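PDB 1EWQ: DNA mismatch repair protein MutS from Thermus aquaticus, which takes part in the repair of mismatched DNA, probably by recognising the mismatch, and has a weak ATPase activity. Local coordinates for residues 179-184 against 205-210; 156-161 against 244-249; 131-136 against 145-150. All coordinates share one frame; numbering follows the deposited sequence.

In the fold
Following the chain from the N terminus, contact 3 closes first: residues 131-136 and 145-150 pair within the hairpin of strands 134-139 and 143-149. Strand 154-160 follows and opens the long loop that contact 2 closes only at residues 244-249. Contact 1, between 179-184 and 205-210, is nested inside that loop, its own loop made largely of helix. All three reach one mixed sheet with contact 3 in its middle. On one flank Leu-179 N probably bonds to Ala-135 O, joining contact 1 to the hairpin; on the other, Lys-156 O and Thr-158 N pair with strand 143-149. Contacts 1 and 2 do not touch, their centres about 19 Å apart.

Contact 1 of 3, residues 179-184 against 205-210; sequences LLAPEL and APFEPE
Phe-207 lays one face of its ring on the backbone of Ala-181, where strand 177-180 gives way to helix 182-186. The CA of Ala-181 stands 3.6 Å from the ring centroid and only 7° off the normal, a CH-pi contact over the centre of the face. Around this point the packing is close. CZ of Phe-207 reaches the strand's end, 3.4 Å from Leu-179 O, which lies at the ring edge in its plane, while CD2 meets the methyl of Ala-181 at 3.9 Å. The proline ring of Pro-182 crosses the aromatic side chain obliquely, its CD packing against CG and CD1. Beyond the ring the contact thins to one methyl pair: Leu-179, its CG anti to the carbonyl carbon (chi1 -49°), meets Ala-205 CB through CD1 at 3.9 Å.

On the looser side the two backbones are bridged by water. One water lies within hydrogen-bonding distance of both, 3.1 Å from Leu-180 O and 2.7 Å from Ala-205 O; a second accepts a weak bond from Ala-205 N. Helix 215-232 also packs on the pair, Tyr-227 meeting Leu-179 and Ala-223 meeting Phe-207. The direct contacts are van der Waals and CH-pi, side chain on side chain and ring on backbone, and between these two segments the join rests largely on the ring of Phe-207 lying over the strand-to-helix turn.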
ATOM      1  N   LEU C 179      17.829   7.056 -15.756  1.00 28.06           N
ATOM      2  CA  LEU C 179      19.280   6.893 -15.767  1.00 28.90           C
ATOM      3  C   LEU C 179      19.891   8.297 -15.690  1.00 29.24           C
ATOM      4  O   LEU C 179      19.690   9.107 -16.596  1.00 29.72           O
ATOM      5  CB  LEU C 179      19.753   6.232 -17.068  1.00 28.32           C
ATOM      6  CG  LEU C 179      19.064   4.967 -17.578  1.00 28.42           C
ATOM      7  CD1 LEU C 179      19.706   4.564 -18.891  1.00 27.96           C
ATOM      8  CD2 LEU C 179      19.180   3.840 -16.560  1.00 28.14           C
ATOM      9  N   LEU C 180      20.625   8.587 -14.623  1.00 29.81           N
ATOM     10  CA  LEU C 180      21.244   9.903 -14.470  1.00 30.78           C
ATOM     11  C   LEU C 180      22.725   9.867 -14.838  1.00 31.32           C
ATOM     12  O   LEU C 180      23.425   8.900 -14.537  1.00 31.57           O
ATOM     13  CB  LEU C 180      21.085  10.411 -13.030  1.00 30.55           C
ATOM     14  CG  LEU C 180      19.672  10.659 -12.472  1.00 30.86           C
ATOM     15  CD1 LEU C 180      19.750  10.861 -10.960  1.00 30.83           C
ATOM     16  CD2 LEU C 180      19.036  11.873 -13.148  1.00 30.35           C
ATOM     17  N   ALA C 181      23.185  10.922 -15.502  1.00 31.93           N
ATOM     18  CA  ALA C 181      24.581  11.047 -15.904  1.00 33.20           C
ATOM     19  C   ALA C 181      25.466  10.983 -14.660  1.00 33.79           C
ATOM     20  O   ALA C 181      25.050  11.384 -13.575  1.00 33.64           O
ATOM     21  CB  ALA C 181      24.796  12.373 -16.622  1.00 32.84           C
ATOM     22  N   PRO C 182      26.700  10.479 -14.805  1.00 34.69           N
ATOM     23  CA  PRO C 182      27.625  10.376 -13.673  1.00 35.41           C
ATOM     24  C   PRO C 182      27.722  11.689 -12.889  1.00 36.11           C
ATOM     25  O   PRO C 182      27.680  11.691 -11.659  1.00 36.01           O
ATOM     26  CB  PRO C 182      28.944  10.006 -14.346  1.00 35.39           C
ATOM     27  CG  PRO C 182      28.496   9.230 -15.554  1.00 35.10           C
ATOM     28  CD  PRO C 182      27.356  10.062 -16.057  1.00 34.70           C
ATOM     29  N   GLU C 183      27.844  12.799 -13.612  1.00 37.15           N
ATOM     30  CA  GLU C 183      27.947  14.122 -12.995  1.00 38.40           C
ATOM     31  C   GLU C 183      26.771  14.457 -12.083  1.00 39.05           C
ATOM     32  O   GLU C 183      26.942  15.125 -11.066  1.00 39.46           O
ATOM     33  CB  GLU C 183      28.033  15.216 -14.066  1.00 38.51           C
ATOM     34  CG  GLU C 183      28.571  14.752 -15.389  1.00 39.17           C
ATOM     35  CD  GLU C 183      27.484  14.445 -16.389  1.00 39.19           C
ATOM     36  OE1 GLU C 183      27.616  13.430 -17.092  1.00 39.51           O
ATOM     37  OE2 GLU C 183      26.514  15.223 -16.491  1.00 39.35           O
ATOM     38  N   LEU C 184      25.576  14.010 -12.458  1.00 39.88           N
ATOM     39  CA  LEU C 184      24.377  14.293 -11.672  1.00 40.60           C
ATOM     40  C   LEU C 184      24.345  13.418 -10.433  1.00 41.15           C
ATOM     41  O   LEU C 184      23.882  13.838  -9.370  1.00 41.04           O
ATOM     42  CB  LEU C 184      23.128  14.072 -12.532  1.00 40.39           C
ATOM     43  CG  LEU C 184      23.096  14.931 -13.806  1.00 40.20           C
ATOM     44  CD1 LEU C 184      21.876  14.581 -14.647  1.00 40.05           C
ATOM     45  CD2 LEU C 184      23.089  16.402 -13.428  1.00 40.00           C
ATOM     46  N   ALA C 205      24.171   3.470 -15.800  1.00 37.41           N
ATOM     47  CA  ALA C 205      24.484   3.125 -17.168  1.00 37.48           C
ATOM     48  C   ALA C 205      25.616   4.046 -17.583  1.00 37.47           C
ATOM     49  O   ALA C 205      25.775   5.132 -17.027  1.00 37.26           O
ATOM     50  CB  ALA C 205      23.269   3.343 -18.060  1.00 37.44           C
ATOM     51  N   PRO C 206      26.451   3.607 -18.533  1.00 37.50           N
ATOM     52  CA  PRO C 206      27.548   4.481 -18.961  1.00 37.40           C
ATOM     53  C   PRO C 206      26.941   5.566 -19.844  1.00 37.38           C
ATOM     54  O   PRO C 206      25.909   5.334 -20.476  1.00 37.48           O
ATOM     55  CB  PRO C 206      28.455   3.535 -19.736  1.00 37.27           C
ATOM     56  CG  PRO C 206      27.470   2.562 -20.349  1.00 37.41           C
ATOM     57  CD  PRO C 206      26.529   2.289 -19.190  1.00 37.47           C
ATOM     58  N   PHE C 207      27.563   6.740 -19.887  1.00 37.26           N
ATOM     59  CA  PHE C 207      27.039   7.827 -20.697  1.00 36.98           C
ATOM     60  C   PHE C 207      27.939   8.273 -21.841  1.00 37.12           C
ATOM     61  O   PHE C 207      28.034   9.460 -22.149  1.00 37.03           O
ATOM     62  CB  PHE C 207      26.669   9.026 -19.813  1.00 36.42           C
ATOM     63  CG  PHE C 207      25.289   8.928 -19.211  1.00 36.19           C
ATOM     64  CD1 PHE C 207      24.979   7.924 -18.293  1.00 36.07           C
ATOM     65  CD2 PHE C 207      24.293   9.835 -19.570  1.00 36.00           C
ATOM     66  CE1 PHE C 207      23.699   7.825 -17.739  1.00 35.96           C
ATOM     67  CE2 PHE C 207      23.006   9.748 -19.023  1.00 35.97           C
ATOM     68  CZ  PHE C 207      22.705   8.746 -18.108  1.00 35.83           C
ATOM     69  N   GLU C 208      28.588   7.306 -22.479  1.00 37.27           N
ATOM     70  CA  GLU C 208      29.450   7.595 -23.614  1.00 37.32           C
ATOM     71  C   GLU C 208      28.505   8.003 -24.749  1.00 36.89           C
ATOM     72  O   GLU C 208      27.568   7.275 -25.073  1.00 37.01           O
ATOM     73  CB  GLU C 208      30.243   6.343 -24.014  1.00 37.97           C
ATOM     74  CG  GLU C 208      30.953   5.637 -22.853  1.00 39.62           C
ATOM     75  CD  GLU C 208      31.603   6.608 -21.869  1.00 40.50           C
ATOM     76  OE1 GLU C 208      32.144   7.648 -22.318  1.00 40.94           O
ATOM     77  OE2 GLU C 208      31.581   6.325 -20.647  1.00 40.84           O
ATOM     78  N   PRO C 209      28.737   9.170 -25.365  1.00 36.42           N
ATOM     79  CA  PRO C 209      27.869   9.630 -26.454  1.00 35.92           C
ATOM     80  C   PRO C 209      27.622   8.619 -27.568  1.00 35.49           C
ATOM     81  O   PRO C 209      28.414   7.718 -27.786  1.00 35.57           O
ATOM     82  CB  PRO C 209      28.580  10.889 -26.953  1.00 35.92           C
ATOM     83  CG  PRO C 209      30.026  10.607 -26.647  1.00 35.89           C
ATOM     84  CD  PRO C 209      29.936  10.024 -25.258  1.00 36.28           C
ATOM     85  N   GLU C 210      26.502   8.774 -28.260  1.00 34.92           N
ATOM     86  CA  GLU C 210      26.153   7.904 -29.376  1.00 34.48           C
ATOM     87  C   GLU C 210      25.556   8.805 -30.437  1.00 34.28           C
ATOM     88  O   GLU C 210      24.768   9.692 -30.122  1.00 34.43           O
ATOM     89  CB  GLU C 210      25.127   6.854 -28.943  1.00 34.22           C
ATOM     90  CG  GLU C 210      24.690   5.861 -30.034  1.00 33.60           C
ATOM     91  CD  GLU C 210      23.764   6.473 -31.075  1.00 33.30           C
ATOM     92  OE1 GLU C 210      23.027   7.431 -30.747  1.00 32.64           O
ATOM     93  OE2 GLU C 210      23.762   5.984 -32.221  1.00 33.29           O
TER
HETATM   94  O   HOH W   1      25.857   6.993 -15.082  1.00 41.50           O
HETATM   95  O   HOH W   2      22.970   6.444 -14.921  1.00 47.33           O

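Contact 2 of 3, residues 156-161 against 244-249; sequences KGTVLK and YDPGAF
At the edge of the mixed sheet of MutS domain II, strand 154-160 meets the chain leaving strand 242-243, and the N of Tyr-244 donates to Gly-157 O (3.1 Å). Its own O accepts from Thr-158 OG1 at 2.9 Å, the hydroxyl lying 36° out of the carbonyl plane. OG1 is anti to the backbone N of Thr-158 (chi1 -175°), and from there it also meets Pro-246 CD tip to tip at 3.4 Å. The same threonine covers the tyrosine: CB sits over the ring centre, 4.0 Å from the centroid, while CG2 packs against CZ. The Lys-156 chain passes the ring with CD 4.0 Å from CE2. An alanine in place of Tyr-244 would probably leave Thr-158 CB and the Lys-156 chain without their aromatic neighbour and Glu-169 without its hydroxyl partner. Next along the chain, Asp-245 OD1 accepts from Gly-247 N in an Asx turn that opens the short 3-10 segment 246-248. Helix 163-173 borders the contact, Glu-169 bonding to Tyr-244 OH and touching Pro-246, while Phe-147 of strand 143-149 also packs on the tyrosine.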
ATOM      1  N   LYS C 156      13.078   8.897 -28.538  1.00 23.79           N
ATOM      2  CA  LYS C 156      13.069  10.341 -28.703  1.00 23.80           C
ATOM      3  C   LYS C 156      13.779  11.109 -27.587  1.00 24.01           C
ATOM      4  O   LYS C 156      14.051  10.577 -26.501  1.00 24.13           O
ATOM      5  CB  LYS C 156      11.622  10.842 -28.804  1.00 23.64           C
ATOM      6  CG  LYS C 156      10.751  10.445 -27.620  1.00 23.67           C
ATOM      7  CD  LYS C 156       9.419  11.166 -27.627  1.00 23.92           C
ATOM      8  CE  LYS C 156       8.578  10.786 -26.424  1.00 23.51           C
ATOM      9  NZ  LYS C 156       7.280  11.543 -26.423  1.00 23.97           N
ATOM     10  N   GLY C 157      14.067  12.376 -27.858  1.00 23.85           N
ATOM     11  CA  GLY C 157      14.740  13.187 -26.869  1.00 24.03           C
ATOM     12  C   GLY C 157      14.815  14.630 -27.289  1.00 24.60           C
ATOM     13  O   GLY C 157      14.478  14.978 -28.416  1.00 24.37           O
ATOM     14  N   THR C 158      15.278  15.468 -26.372  1.00 25.30           N
ATOM     15  CA  THR C 158      15.397  16.887 -26.631  1.00 26.10           C
ATOM     16  C   THR C 158      16.405  17.518 -25.675  1.00 27.12           C
ATOM     17  O   THR C 158      16.934  16.861 -24.780  1.00 27.50           O
ATOM     18  CB  THR C 158      14.023  17.586 -26.454  1.00 25.79           C
ATOM     19  OG1 THR C 158      14.133  18.963 -26.832  1.00 25.34           O
ATOM     20  CG2 THR C 158      13.571  17.509 -25.009  1.00 25.07           C
ATOM     21  N   VAL C 159      16.684  18.795 -25.880  1.00 28.40           N
ATOM     22  CA  VAL C 159      17.592  19.501 -25.003  1.00 29.76           C
ATOM     23  C   VAL C 159      16.786  20.649 -24.425  1.00 30.91           C
ATOM     24  O   VAL C 159      15.958  21.239 -25.117  1.00 31.37           O
ATOM     25  CB  VAL C 159      18.824  20.050 -25.761  1.00 29.73           C
ATOM     26  CG1 VAL C 159      19.662  20.912 -24.827  1.00 29.83           C
ATOM     27  CG2 VAL C 159      19.671  18.901 -26.279  1.00 29.19           C
ATOM     28  N   LEU C 160      16.997  20.938 -23.148  1.00 31.90           N
ATOM     29  CA  LEU C 160      16.283  22.020 -22.491  1.00 33.03           C
ATOM     30  C   LEU C 160      17.303  22.962 -21.881  1.00 33.94           C
ATOM     31  O   LEU C 160      18.403  22.546 -21.528  1.00 34.02           O
ATOM     32  CB  LEU C 160      15.349  21.460 -21.423  1.00 32.99           C
ATOM     33  CG  LEU C 160      14.361  20.488 -22.064  1.00 33.23           C
ATOM     34  CD1 LEU C 160      14.703  19.069 -21.642  1.00 32.96           C
ATOM     35  CD2 LEU C 160      12.948  20.852 -21.679  1.00 33.07           C
ATOM     36  N   LYS C 161      16.940  24.234 -21.765  1.00 35.09           N
ATOM     37  CA  LYS C 161      17.846  25.245 -21.231  1.00 36.14           C
ATOM     38  C   LYS C 161      17.920  25.325 -19.721  1.00 36.59           C
ATOM     39  O   LYS C 161      18.977  25.634 -19.168  1.00 37.05           O
ATOM     40  CB  LYS C 161      17.474  26.614 -21.792  1.00 36.51           C
ATOM     41  CG  LYS C 161      16.063  26.672 -22.344  1.00 37.72           C
ATOM     42  CD  LYS C 161      15.019  26.326 -21.282  1.00 38.28           C
ATOM     43  CE  LYS C 161      13.854  25.621 -21.942  1.00 38.44           C
ATOM     44  NZ  LYS C 161      14.401  24.503 -22.745  1.00 38.23           N
ATOM     45  N   TYR C 244      13.024  16.216 -30.800  1.00 26.87           N
ATOM     46  CA  TYR C 244      11.894  17.137 -30.878  1.00 26.69           C
ATOM     47  C   TYR C 244      12.082  18.462 -30.145  1.00 26.92           C
ATOM     48  O   TYR C 244      13.118  18.707 -29.520  1.00 26.75           O
ATOM     49  CB  TYR C 244      10.618  16.434 -30.382  1.00 26.74           C
ATOM     50  CG  TYR C 244      10.600  16.109 -28.903  1.00 26.19           C
ATOM     51  CD1 TYR C 244       9.983  16.967 -27.995  1.00 26.08           C
ATOM     52  CD2 TYR C 244      11.209  14.947 -28.407  1.00 26.22           C
ATOM     53  CE1 TYR C 244       9.967  16.686 -26.632  1.00 25.84           C
ATOM     54  CE2 TYR C 244      11.202  14.655 -27.039  1.00 25.54           C
ATOM     55  CZ  TYR C 244      10.575  15.534 -26.166  1.00 25.82           C
ATOM     56  OH  TYR C 244      10.538  15.269 -24.826  1.00 25.98           O
ATOM     57  N   ASP C 245      11.070  19.318 -30.245  1.00 26.75           N
ATOM     58  CA  ASP C 245      11.094  20.620 -29.603  1.00 27.18           C
ATOM     59  C   ASP C 245       9.827  20.842 -28.787  1.00 27.10           C
ATOM     60  O   ASP C 245       8.748  21.025 -29.343  1.00 27.03           O
ATOM     61  CB  ASP C 245      11.222  21.718 -30.656  1.00 27.37           C
ATOM     62  CG  ASP C 245      11.242  23.108 -30.050  1.00 27.90           C
ATOM     63  OD1 ASP C 245      11.259  23.239 -28.799  1.00 27.81           O
ATOM     64  OD2 ASP C 245      11.244  24.075 -30.837  1.00 28.67           O
ATOM     65  N   PRO C 246       9.945  20.830 -27.448  1.00 27.14           N
ATOM     66  CA  PRO C 246       8.781  21.036 -26.579  1.00 26.83           C
ATOM     67  C   PRO C 246       8.181  22.423 -26.775  1.00 26.32           C
ATOM     68  O   PRO C 246       6.995  22.640 -26.529  1.00 26.41           O
ATOM     69  CB  PRO C 246       9.351  20.822 -25.179  1.00 27.02           C
ATOM     70  CG  PRO C 246      10.790  21.247 -25.333  1.00 27.41           C
ATOM     71  CD  PRO C 246      11.166  20.623 -26.652  1.00 27.15           C
ATOM     72  N   GLY C 247       9.004  23.348 -27.251  1.00 26.21           N
ATOM     73  CA  GLY C 247       8.531  24.701 -27.487  1.00 25.86           C
ATOM     74  C   GLY C 247       7.534  24.760 -28.631  1.00 25.85           C
ATOM     75  O   GLY C 247       6.850  25.762 -28.814  1.00 26.30           O
ATOM     76  N   ALA C 248       7.448  23.684 -29.405  1.00 25.87           N
ATOM     77  CA  ALA C 248       6.533  23.639 -30.535  1.00 25.83           C
ATOM     78  C   ALA C 248       5.139  23.156 -30.136  1.00 25.48           C
ATOM     79  O   ALA C 248       4.252  23.050 -30.973  1.00 25.51           O
ATOM     80  CB  ALA C 248       7.108  22.742 -31.635  1.00 25.82           C
ATOM     81  N   PHE C 249       4.955  22.858 -28.854  1.00 25.24           N
ATOM     82  CA  PHE C 249       3.667  22.393 -28.363  1.00 24.83           C
ATOM     83  C   PHE C 249       3.225  23.219 -27.164  1.00 24.97           C
ATOM     84  O   PHE C 249       3.957  24.076 -26.677  1.00 24.77           O
ATOM     85  CB  PHE C 249       3.752  20.919 -27.944  1.00 24.58           C
ATOM     86  CG  PHE C 249       4.272  20.013 -29.016  1.00 24.07           C
ATOM     87  CD1 PHE C 249       5.630  19.696 -29.080  1.00 23.89           C
ATOM     88  CD2 PHE C 249       3.409  19.481 -29.970  1.00 23.72           C
ATOM     89  CE1 PHE C 249       6.120  18.859 -30.083  1.00 23.75           C
ATOM     90  CE2 PHE C 249       3.887  18.647 -30.972  1.00 24.10           C
ATOM     91  CZ  PHE C 249       5.248  18.334 -31.031  1.00 23.61           C
TER

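Contact 3 of 3, residues 131-136 against 145-150; sequences ANYLAA and LAFLDV
Ala-131 brings its CA and methyl against the carboxylate of Asp-149, whose OD2 then takes the N-H of Asn-132 at 3.0 Å. That donor stands well above the carboxylate plane, 58° out of it. Asp-149 CG is anti to its own backbone N (chi1 -176°), which carries the carboxylate carbon over to the backbone of Asn-132. Outside the pair, OD1 bonds to Ser-151 OG. The carbonyl of Asn-132 is linked to Val-150 N through a water, 2.8 Å from each atom.

Tyr-133 comes next. The edge of Phe-147 points toward the face of its ring, an edge-to-face pair with centroids 5.5 Å apart and planes at 55°; Tyr-133 CD2 also packs on Phe-147 CB at 3.9 Å. The tyrosine hydroxyl is bound by Glu-154, and His-173 meets both rings, stacked on Phe-147 and edge-to-face with Tyr-133.

From Leu-134 onward the ladder is regular. Leu-134 and Leu-148 form a hydrogen-bonded pair, Leu-134 N to Leu-148 O being 2.9 Å. Ala-135 faces Phe-147 in a non-hydrogen-bonded pair, its methyl 3.6 Å from both CD2 and CE2 of the ring. Ala-136 and Ala-146 again exchange two bonds, each 2.9 Å.

The face bearing Leu-134 and Ala-146 is covered by helix 215-232, whereas helix 163-173 covers Ala-135 and Leu-145. This is an antiparallel beta hairpin at the centre of a mixed sheet, consistent with the RNase H-like fold of MutS domain II.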
ATOM      1  N   ALA C 131       2.420   3.786 -22.409  1.00 28.42           N
ATOM      2  CA  ALA C 131       3.817   3.741 -22.802  1.00 27.83           C
ATOM      3  C   ALA C 131       4.633   3.512 -21.538  1.00 27.65           C
ATOM      4  O   ALA C 131       4.290   4.008 -20.468  1.00 27.47           O
ATOM      5  CB  ALA C 131       4.221   5.044 -23.457  1.00 27.48           C
ATOM      6  N   ASN C 132       5.714   2.754 -21.670  1.00 27.06           N
ATOM      7  CA  ASN C 132       6.585   2.451 -20.547  1.00 26.67           C
ATOM      8  C   ASN C 132       7.967   2.986 -20.922  1.00 26.30           C
ATOM      9  O   ASN C 132       8.688   2.379 -21.720  1.00 25.94           O
ATOM     10  CB  ASN C 132       6.614   0.940 -20.336  1.00 27.22           C
ATOM     11  CG  ASN C 132       7.266   0.550 -19.046  1.00 27.63           C
ATOM     12  OD1 ASN C 132       8.329  -0.079 -19.038  1.00 28.20           O
ATOM     13  ND2 ASN C 132       6.640   0.919 -17.936  1.00 27.67           N
ATOM     14  N   TYR C 133       8.332   4.124 -20.342  1.00 25.46           N
ATOM     15  CA  TYR C 133       9.596   4.758 -20.681  1.00 24.92           C
ATOM     16  C   TYR C 133      10.780   4.590 -19.750  1.00 24.84           C
ATOM     17  O   TYR C 133      10.651   4.651 -18.526  1.00 24.71           O
ATOM     18  CB  TYR C 133       9.418   6.276 -20.855  1.00 24.18           C
ATOM     19  CG  TYR C 133       8.496   6.730 -21.967  1.00 23.81           C
ATOM     20  CD1 TYR C 133       7.303   7.406 -21.680  1.00 23.17           C
ATOM     21  CD2 TYR C 133       8.833   6.528 -23.306  1.00 23.13           C
ATOM     22  CE1 TYR C 133       6.475   7.869 -22.701  1.00 22.83           C
ATOM     23  CE2 TYR C 133       8.009   6.992 -24.333  1.00 22.75           C
ATOM     24  CZ  TYR C 133       6.835   7.660 -24.021  1.00 22.56           C
ATOM     25  OH  TYR C 133       6.023   8.116 -25.037  1.00 22.73           O
ATOM     26  N   LEU C 134      11.938   4.393 -20.372  1.00 24.76           N
ATOM     27  CA  LEU C 134      13.217   4.364 -19.673  1.00 24.48           C
ATOM     28  C   LEU C 134      13.656   5.772 -20.063  1.00 24.57           C
ATOM     29  O   LEU C 134      13.581   6.134 -21.230  1.00 24.41           O
ATOM     30  CB  LEU C 134      14.194   3.355 -20.288  1.00 23.83           C
ATOM     31  CG  LEU C 134      15.650   3.473 -19.788  1.00 23.64           C
ATOM     32  CD1 LEU C 134      15.719   3.209 -18.299  1.00 22.88           C
ATOM     33  CD2 LEU C 134      16.540   2.491 -20.530  1.00 23.16           C
ATOM     34  N   ALA C 135      14.078   6.573 -19.099  1.00 25.04           N
ATOM     35  CA  ALA C 135      14.514   7.926 -19.392  1.00 25.82           C
ATOM     36  C   ALA C 135      15.976   8.113 -18.995  1.00 26.42           C
ATOM     37  O   ALA C 135      16.475   7.438 -18.092  1.00 26.52           O
ATOM     38  CB  ALA C 135      13.633   8.931 -18.646  1.00 25.50           C
ATOM     39  N   ALA C 136      16.658   9.025 -19.686  1.00 27.17           N
ATOM     40  CA  ALA C 136      18.060   9.334 -19.402  1.00 27.83           C
ATOM     41  C   ALA C 136      18.261  10.848 -19.434  1.00 28.29           C
ATOM     42  O   ALA C 136      17.818  11.521 -20.367  1.00 27.96           O
ATOM     43  CB  ALA C 136      18.971   8.661 -20.425  1.00 27.28           C
ATOM     44  N   LEU C 145      17.721  15.197 -22.444  1.00 26.83           N
ATOM     45  CA  LEU C 145      16.703  14.294 -21.912  1.00 25.77           C
ATOM     46  C   LEU C 145      16.269  13.388 -23.061  1.00 25.13           C
ATOM     47  O   LEU C 145      15.874  13.880 -24.124  1.00 24.75           O
ATOM     48  CB  LEU C 145      15.501  15.115 -21.434  1.00 25.77           C
ATOM     49  CG  LEU C 145      14.482  14.609 -20.402  1.00 25.68           C
ATOM     50  CD1 LEU C 145      13.120  15.187 -20.764  1.00 25.34           C
ATOM     51  CD2 LEU C 145      14.426  13.111 -20.352  1.00 25.39           C
ATOM     52  N   ALA C 146      16.353  12.074 -22.859  1.00 24.46           N
ATOM     53  CA  ALA C 146      15.954  11.126 -23.898  1.00 23.78           C
ATOM     54  C   ALA C 146      15.127   9.992 -23.321  1.00 23.63           C
ATOM     55  O   ALA C 146      15.323   9.576 -22.183  1.00 23.95           O
ATOM     56  CB  ALA C 146      17.175  10.569 -24.618  1.00 23.23           C
ATOM     57  N   PHE C 147      14.189   9.500 -24.120  1.00 22.80           N
ATOM     58  CA  PHE C 147      13.318   8.421 -23.704  1.00 22.39           C
ATOM     59  C   PHE C 147      13.396   7.260 -24.677  1.00 22.56           C
ATOM     60  O   PHE C 147      13.666   7.435 -25.866  1.00 22.61           O
ATOM     61  CB  PHE C 147      11.858   8.885 -23.649  1.00 21.48           C
ATOM     62  CG  PHE C 147      11.610  10.015 -22.701  1.00 20.66           C
ATOM     63  CD1 PHE C 147      11.547  11.315 -23.161  1.00 20.39           C
ATOM     64  CD2 PHE C 147      11.435   9.774 -21.340  1.00 20.22           C
ATOM     65  CE1 PHE C 147      11.313  12.375 -22.278  1.00 20.34           C
ATOM     66  CE2 PHE C 147      11.203  10.820 -20.457  1.00 20.23           C
ATOM     67  CZ  PHE C 147      11.142  12.123 -20.929  1.00 20.37           C
ATOM     68  N   LEU C 148      13.150   6.072 -24.153  1.00 22.82           N
ATOM     69  CA  LEU C 148      13.122   4.865 -24.959  1.00 23.31           C
ATOM     70  C   LEU C 148      12.040   3.970 -24.385  1.00 23.65           C
ATOM     71  O   LEU C 148      11.970   3.777 -23.171  1.00 22.99           O
ATOM     72  CB  LEU C 148      14.457   4.108 -24.915  1.00 23.27           C
ATOM     73  CG  LEU C 148      14.420   2.727 -25.594  1.00 23.91           C
ATOM     74  CD1 LEU C 148      14.117   2.881 -27.101  1.00 23.77           C
ATOM     75  CD2 LEU C 148      15.764   2.012 -25.401  1.00 23.95           C
ATOM     76  N   ASP C 149      11.174   3.461 -25.262  1.00 24.07           N
ATOM     77  CA  ASP C 149      10.134   2.529 -24.856  1.00 24.85           C
ATOM     78  C   ASP C 149      10.567   1.292 -25.611  1.00 24.86           C
ATOM     79  O   ASP C 149      10.343   1.163 -26.820  1.00 24.79           O
ATOM     80  CB  ASP C 149       8.740   2.966 -25.317  1.00 25.40           C
ATOM     81  CG  ASP C 149       7.646   2.044 -24.796  1.00 26.08           C
ATOM     82  OD1 ASP C 149       7.922   0.833 -24.635  1.00 25.84           O
ATOM     83  OD2 ASP C 149       6.510   2.528 -24.562  1.00 26.69           O
ATOM     84  N   VAL C 150      11.216   0.392 -24.891  1.00 24.97           N
ATOM     85  CA  VAL C 150      11.740  -0.821 -25.479  1.00 25.19           C
ATOM     86  C   VAL C 150      10.665  -1.728 -26.076  1.00 25.39           C
ATOM     87  O   VAL C 150      10.953  -2.480 -27.007  1.00 25.73           O
ATOM     88  CB  VAL C 150      12.570  -1.605 -24.428  1.00 25.87           C
ATOM     89  CG1 VAL C 150      13.292  -2.755 -25.078  1.00 25.70           C
ATOM     90  CG2 VAL C 150      13.569  -0.661 -23.753  1.00 26.24           C
TER
HETATM   91  O   HOH W   3      10.781   0.572 -22.083  1.00 27.36           O